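Long-range contact in endonuclease IV (Thermus thermophilus, PDB 3AAM), which cleaves the DNA backbone at apurinic or apyrimidinic sites during base excision repair, as a metal-dependent TIM-barrel endonuclease: residues S9-E21 and R44-R58. Residues are numbered along the deposited sequence; the frame is centred on the assembly and turned at random.
Sequences SIAGKKGVAGAVE and RALSPAEVEAFRALR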
# COMPACT_ATOMS: atom_id res chain seq x y z
N SER A 9 -10.99 -1.15 -8.87
CA SER A 9 -11.17 -0.02 -9.77
C SER A 9 -12.23 0.96 -9.29
O SER A 9 -13.18 0.59 -8.61
CB SER A 9 -11.56 -0.53 -11.16
OG SER A 9 -11.88 0.56 -12.02
N ILE A 10 -12.05 2.23 -9.65
CA ILE A 10 -13.02 3.26 -9.29
C ILE A 10 -13.57 3.91 -10.56
O ILE A 10 -14.31 4.89 -10.49
CB ILE A 10 -12.38 4.36 -8.40
CG1 ILE A 10 -11.25 5.07 -9.15
CG2 ILE A 10 -11.86 3.75 -7.11
CD1 ILE A 10 -10.77 6.33 -8.46
N ALA A 11 -13.21 3.35 -11.71
CA ALA A 11 -13.67 3.88 -12.98
C ALA A 11 -15.14 3.52 -13.20
O ALA A 11 -15.67 2.60 -12.57
CB ALA A 11 -12.83 3.31 -14.12
N GLY A 12 -15.80 4.26 -14.08
CA GLY A 12 -17.20 3.97 -14.35
C GLY A 12 -18.19 4.82 -13.57
O GLY A 12 -17.81 5.62 -12.72
N LYS A 13 -19.47 4.61 -13.87
CA LYS A 13 -20.57 5.35 -13.24
C LYS A 13 -20.74 5.11 -11.74
O LYS A 13 -21.38 5.91 -11.06
CB LYS A 13 -21.88 5.01 -13.96
CG LYS A 13 -21.84 5.30 -15.46
CD LYS A 13 -21.93 6.79 -15.76
CE LYS A 13 -23.32 7.32 -15.44
NZ LYS A 13 -23.56 8.70 -15.96
N LYS A 14 -20.18 4.02 -11.23
CA LYS A 14 -20.28 3.70 -9.81
C LYS A 14 -19.24 4.47 -8.99
O LYS A 14 -19.37 4.58 -7.77
CB LYS A 14 -20.09 2.20 -9.58
CG LYS A 14 -21.13 1.31 -10.24
CD LYS A 14 -22.51 1.49 -9.61
CE LYS A 14 -23.49 0.46 -10.15
NZ LYS A 14 -23.01 -0.92 -9.88
N GLY A 15 -18.22 5.00 -9.66
CA GLY A 15 -17.19 5.74 -8.96
C GLY A 15 -16.55 4.95 -7.83
O GLY A 15 -16.42 3.73 -7.92
N VAL A 16 -16.16 5.64 -6.77
CA VAL A 16 -15.53 4.96 -5.64
C VAL A 16 -16.51 4.04 -4.92
O VAL A 16 -16.11 3.09 -4.25
CB VAL A 16 -14.95 5.98 -4.62
CG1 VAL A 16 -13.84 6.78 -5.28
CG2 VAL A 16 -16.04 6.90 -4.10
N ALA A 17 -17.80 4.33 -5.05
CA ALA A 17 -18.82 3.50 -4.41
C ALA A 17 -18.79 2.10 -5.03
O ALA A 17 -19.07 1.11 -4.36
CB ALA A 17 -20.20 4.13 -4.59
N GLY A 18 -18.45 2.04 -6.31
CA GLY A 18 -18.39 0.76 -6.99
C GLY A 18 -17.37 -0.18 -6.37
O GLY A 18 -17.57 -1.40 -6.34
N ALA A 19 -16.28 0.38 -5.88
CA ALA A 19 -15.23 -0.42 -5.26
C ALA A 19 -15.74 -1.06 -3.97
O ALA A 19 -15.44 -2.21 -3.67
CB ALA A 19 -14.00 0.44 -4.97
N VAL A 20 -16.50 -0.29 -3.19
CA VAL A 20 -17.05 -0.82 -1.94
C VAL A 20 -17.96 -2.01 -2.28
O VAL A 20 -17.89 -3.06 -1.64
CB VAL A 20 -17.87 0.24 -1.18
CG1 VAL A 20 -18.40 -0.35 0.13
CG2 VAL A 20 -17.02 1.46 -0.89
N GLU A 21 -18.80 -1.84 -3.29
CA GLU A 21 -19.72 -2.91 -3.69
C GLU A 21 -18.99 -4.15 -4.16
O GLU A 21 -19.38 -5.27 -3.83
CB GLU A 21 -20.66 -2.43 -4.79
CG GLU A 21 -21.54 -1.26 -4.38
CD GLU A 21 -22.58 -0.93 -5.43
OE1 GLU A 21 -23.20 0.14 -5.32
OE2 GLU A 21 -22.78 -1.76 -6.34
N ARG A 44 -9.33 13.88 -9.53
CA ARG A 44 -10.67 13.43 -9.89
C ARG A 44 -11.72 14.03 -8.97
O ARG A 44 -11.67 13.86 -7.75
CB ARG A 44 -10.73 11.90 -9.82
CG ARG A 44 -12.12 11.31 -10.01
CD ARG A 44 -12.08 9.79 -9.89
NE ARG A 44 -13.39 9.18 -10.02
CZ ARG A 44 -14.35 9.25 -9.10
NH1 ARG A 44 -14.15 9.91 -7.97
NH2 ARG A 44 -15.52 8.66 -9.32
N ALA A 45 -12.67 14.74 -9.56
CA ALA A 45 -13.73 15.37 -8.79
C ALA A 45 -14.48 14.34 -7.94
O ALA A 45 -14.85 13.27 -8.42
CB ALA A 45 -14.70 16.09 -9.72
N LEU A 46 -14.70 14.69 -6.68
CA LEU A 46 -15.40 13.82 -5.75
C LEU A 46 -16.58 14.61 -5.18
O LEU A 46 -16.40 15.47 -4.33
CB LEU A 46 -14.46 13.39 -4.63
CG LEU A 46 -14.92 12.22 -3.75
CD1 LEU A 46 -15.04 10.96 -4.60
CD2 LEU A 46 -13.91 12.02 -2.63
N SER A 47 -17.78 14.31 -5.67
CA SER A 47 -19.00 14.99 -5.23
C SER A 47 -19.47 14.57 -3.84
O SER A 47 -19.18 13.47 -3.39
CB SER A 47 -20.13 14.73 -6.22
OG SER A 47 -20.61 13.40 -6.09
N PRO A 48 -20.20 15.46 -3.15
CA PRO A 48 -20.70 15.13 -1.81
C PRO A 48 -21.59 13.89 -1.82
O PRO A 48 -21.60 13.10 -0.87
CB PRO A 48 -21.47 16.39 -1.41
CG PRO A 48 -20.69 17.47 -2.10
CD PRO A 48 -20.46 16.87 -3.47
N ALA A 49 -22.33 13.71 -2.91
CA ALA A 49 -23.21 12.55 -3.04
C ALA A 49 -22.39 11.27 -3.13
O ALA A 49 -22.76 10.25 -2.55
CB ALA A 49 -24.08 12.70 -4.28
N GLU A 50 -21.27 11.32 -3.84
CA GLU A 50 -20.42 10.14 -3.96
C GLU A 50 -19.77 9.85 -2.61
O GLU A 50 -19.61 8.69 -2.23
CB GLU A 50 -19.33 10.35 -5.03
CG GLU A 50 -18.68 9.04 -5.46
CD GLU A 50 -17.72 9.18 -6.63
OE1 GLU A 50 -18.09 9.82 -7.64
OE2 GLU A 50 -16.60 8.63 -6.56
N VAL A 51 -19.39 10.90 -1.89
CA VAL A 51 -18.78 10.72 -0.57
C VAL A 51 -19.77 10.02 0.35
O VAL A 51 -19.43 9.08 1.06
CB VAL A 51 -18.39 12.08 0.05
CG1 VAL A 51 -17.80 11.87 1.43
CG2 VAL A 51 -17.39 12.80 -0.84
N GLU A 52 -21.02 10.50 0.34
CA GLU A 52 -22.07 9.92 1.17
C GLU A 52 -22.31 8.46 0.82
O GLU A 52 -22.48 7.62 1.70
CB GLU A 52 -23.37 10.72 1.01
CG GLU A 52 -24.49 10.39 1.99
CD GLU A 52 -25.22 9.09 1.68
OE1 GLU A 52 -25.50 8.83 0.49
OE2 GLU A 52 -25.53 8.33 2.63
N ALA A 53 -22.34 8.15 -0.48
CA ALA A 53 -22.57 6.79 -0.93
C ALA A 53 -21.44 5.86 -0.50
O ALA A 53 -21.69 4.75 -0.03
CB ALA A 53 -22.71 6.76 -2.45
N PHE A 54 -20.20 6.32 -0.65
CA PHE A 54 -19.03 5.54 -0.27
C PHE A 54 -19.08 5.19 1.22
O PHE A 54 -18.97 4.02 1.60
CB PHE A 54 -17.76 6.34 -0.56
CG PHE A 54 -16.49 5.60 -0.25
CD1 PHE A 54 -15.91 4.76 -1.18
CD2 PHE A 54 -15.88 5.74 1.00
CE1 PHE A 54 -14.74 4.06 -0.89
CE2 PHE A 54 -14.72 5.04 1.30
CZ PHE A 54 -14.14 4.20 0.36
N ARG A 55 -19.25 6.21 2.05
CA ARG A 55 -19.32 6.00 3.49
C ARG A 55 -20.49 5.11 3.90
O ARG A 55 -20.33 4.20 4.71
CB ARG A 55 -19.42 7.35 4.21
CG ARG A 55 -18.13 8.16 4.21
CD ARG A 55 -18.34 9.51 4.88
NE ARG A 55 -17.08 10.24 5.04
CZ ARG A 55 -16.39 10.30 6.18
NH1 ARG A 55 -15.26 10.99 6.24
NH2 ARG A 55 -16.84 9.69 7.27
N ALA A 56 -21.67 5.38 3.36
CA ALA A 56 -22.86 4.60 3.70
C ALA A 56 -22.70 3.14 3.29
O ALA A 56 -23.04 2.24 4.06
CB ALA A 56 -24.09 5.20 3.04
N LEU A 57 -22.20 2.92 2.08
CA LEU A 57 -22.00 1.56 1.60
C LEU A 57 -20.96 0.83 2.44
O LEU A 57 -21.15 -0.33 2.80
CB LEU A 57 -21.58 1.58 0.13
CG LEU A 57 -22.68 1.93 -0.88
CD1 LEU A 57 -22.06 2.24 -2.24
CD2 LEU A 57 -23.67 0.77 -0.98
N ARG A 58 -19.87 1.52 2.76
CA ARG A 58 -18.81 0.91 3.57
C ARG A 58 -19.31 0.51 4.95
O ARG A 58 -19.11 -0.62 5.40
CB ARG A 58 -17.63 1.86 3.72
CG ARG A 58 -16.52 1.65 2.71
CD ARG A 58 -15.16 1.59 3.40
NE ARG A 58 -14.86 2.83 4.11
CZ ARG A 58 -13.79 3.00 4.89
NH1 ARG A 58 -13.59 4.16 5.49
NH2 ARG A 58 -12.92 2.02 5.07
O HOH W 1 -13.41 7.22 -11.90
O HOH W 2 -16.58 7.80 -11.85
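Glu-50 reaches across from helix 48-58 to the backbone of Val-16, where its OE2 accepts from Val-16 N at 3.0 Å, almost straight (176°) but from above the carboxylate plane. The same oxygen takes both NH1 and NH2 of Arg-44, end-on, so three N-H groups converge on one atom; a carboxylate suits this place because it can pair with the guanidinium and still accept a backbone N-H. Arg-44 arrives with its chain extended from CG to NE, long enough to bring NH2 within 3.4 Å of Gly-15 CA. Gly-15, at positive phi, has no side chain where Glu-50 OE2 and Arg-44 NH2 crowd its CA. Two waters extend the grip, linking Arg-44 NE to Ile-10 O and NH2 to Gly-12 O.

Farther along the two helices the contact is apolar. Val-20 CG2 lies 3.5 Å from Phe-54 CE1, and Val-16 CG2 meets Phe-54 CD1 at 3.6 Å. Phe-54 turns its ring edge to Val-16 O, its CG lying trans to N across the CA-CB bond (chi1 -178°). The small Ala-17, whose CB touches Leu-57 CD1 at 3.5 Å, is consistent with the close 8.3 Å approach of the axes of 15-21 and 48-58.

Running nearly parallel (9°), these are consecutive outer helices of the TIM barrel, joined through strand 31-34; Phe-54 also packs on Phe-31 of that strand, and with Val-16 on Leu-100 of helix 82-100.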